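Local coordinates for possible adhesin (Caldicellulosiruptor kronotskyensis, PDB 4WA0), which is a tapirin whose C-terminal beta-helical domain, the part crystallised, probably helps the bacterium attach to cellulose, at residues Val136-Ala140 with Asn159-Tyr163. Residues are numbered along the deposited sequence; the frame is centred on the assembly and turned at random. Where two conformers were deposited one is given.
Sequences VSTLA and NSAVY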
loop_
_atom_site.group_PDB
_atom_site.type_symbol
_atom_site.label_atom_id
_atom_site.label_comp_id
_atom_site.label_asym_id
_atom_site.label_seq_id
_atom_site.Cartn_x
_atom_site.Cartn_y
_atom_site.Cartn_z
ATOM N N VAL A 136 -1.101 18.809 4.850
ATOM C CA VAL A 136 -2.278 18.659 3.993
ATOM C C VAL A 136 -2.242 19.780 2.992
ATOM O O VAL A 136 -2.175 20.959 3.377
ATOM C CB VAL A 136 -3.585 18.681 4.792
ATOM C CG1 VAL A 136 -4.757 18.654 3.818
ATOM C CG2 VAL A 136 -3.611 17.519 5.784
ATOM N N SER A 137 -2.200 19.435 1.703
ATOM C CA SER A 137 -2.004 20.525 0.725
ATOM C C SER A 137 -3.288 21.170 0.245
ATOM O O SER A 137 -3.238 22.393 -0.097
ATOM C CB SER A 137 -1.024 20.089 -0.407
ATOM O OG SER A 137 -1.579 19.203 -1.271
ATOM N N THR A 138 -4.381 20.418 0.153
ATOM C CA THR A 138 -5.646 20.956 -0.396
ATOM C C THR A 138 -6.890 20.822 0.513
ATOM O O THR A 138 -7.626 21.786 0.753
ATOM C CB THR A 138 -5.873 20.373 -1.817
ATOM O OG1 THR A 138 -4.745 20.700 -2.616
ATOM C CG2 THR A 138 -7.091 20.889 -2.482
ATOM N N LEU A 139 -7.161 19.594 0.981
ATOM C CA LEU A 139 -8.395 19.313 1.644
ATOM C C LEU A 139 -8.275 18.202 2.671
ATOM O O LEU A 139 -7.568 17.192 2.460
ATOM C CB LEU A 139 -9.387 18.923 0.592
ATOM C CG LEU A 139 -10.786 18.458 0.904
ATOM C CD1 LEU A 139 -11.558 19.646 1.421
ATOM C CD2 LEU A 139 -11.563 17.983 -0.316
ATOM N N ALA A 140 -8.971 18.355 3.790
ATOM C CA ALA A 140 -9.065 17.248 4.766
ATOM C C ALA A 140 -10.440 17.326 5.419
ATOM O O ALA A 140 -10.996 18.420 5.679
ATOM C CB ALA A 140 -7.953 17.273 5.816
ATOM N N ASN A 159 -4.088 28.018 1.223
ATOM C CA ASN A 159 -5.435 27.896 0.660
ATOM C C ASN A 159 -6.113 26.562 0.799
ATOM O O ASN A 159 -7.151 26.318 0.175
ATOM C CB ASN A 159 -5.401 28.382 -0.778
ATOM C CG ASN A 159 -4.893 29.797 -0.835
ATOM O OD1 ASN A 159 -5.496 30.670 -0.204
ATOM N ND2 ASN A 159 -3.714 30.011 -1.442
ATOM N N SER A 160 -5.572 25.713 1.692
ATOM C CA SER A 160 -6.180 24.407 1.957
ATOM C C SER A 160 -7.502 24.654 2.716
ATOM O O SER A 160 -7.772 25.787 3.149
ATOM C CB SER A 160 -5.221 23.480 2.739
ATOM O OG SER A 160 -4.911 24.049 3.991
ATOM N N ALA A 161 -8.345 23.635 2.807
ATOM C CA ALA A 161 -9.625 23.645 3.541
ATOM C C ALA A 161 -9.659 22.379 4.370
ATOM O O ALA A 161 -9.546 21.229 3.842
ATOM C CB ALA A 161 -10.791 23.674 2.579
ATOM N N VAL A 162 -9.781 22.545 5.682
ATOM C CA VAL A 162 -9.716 21.374 6.566
ATOM C C VAL A 162 -10.908 21.418 7.489
ATOM O O VAL A 162 -11.130 22.453 8.120
ATOM C CB VAL A 162 -8.440 21.450 7.395
ATOM C CG1 VAL A 162 -8.498 20.414 8.476
ATOM C CG2 VAL A 162 -7.241 21.294 6.496
ATOM N N TYR A 163 -11.628 20.325 7.626
ATOM C CA TYR A 163 -12.883 20.285 8.390
ATOM C C TYR A 163 -12.743 19.171 9.417
ATOM O O TYR A 163 -12.476 18.068 8.996
ATOM C CB TYR A 163 -14.002 19.977 7.480
ATOM C CG TYR A 163 -14.243 20.938 6.307
ATOM C CD1 TYR A 163 -13.474 20.857 5.189
ATOM C CD2 TYR A 163 -15.261 21.932 6.355
ATOM C CE1 TYR A 163 -13.671 21.708 4.131
ATOM C CE2 TYR A 163 -15.484 22.774 5.295
ATOM C CZ TYR A 163 -14.672 22.653 4.183
ATOM O OH TYR A 163 -14.826 23.503 3.116
#
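Leu139 carries CG anti to its own N (chi1 176°), while Tyr163 turns CG anti to its carbonyl carbon (chi1 -59°). With chi2 near 70°, Leu139 CD1 reaches the edge of the Tyr163 ring, 4.0 Å from CE1. The same methyl packs more loosely on Ala161 CB. Ala140 O also lies at the ring edge, in its plane, 3.5 Å from CD1 of Tyr163. Ala140 CB meets both methyls of Val162 on the other, buried face. The two strands pair in parallel, Leu139 with Ala161 and Ala140 with Val162. Ala161 N donates to Thr138 O, from above the carbonyl plane. Ala140 N bonds to Ala161 O at 2.9 Å, in the carbonyl plane, and Tyr163 N bonds to Ala140 O at 2.8 Å. CA-H contacts from Ser160, Leu139 and Val162 add to these three oxygens. The parallel pairing stacks successive coils of the beta-helix. The chain turns a corner at Ser137 and Thr138, between two faces of the helix. Ser160 CB lies 3.6 Å from Ser137 O, and its OG bonds to Lys157 O. The Tyr163 ring stacks on Tyr184 of the next strand, 182-185. Main-chain bonds therefore fix the register of the coils, and apolar contacts on both faces reinforce it.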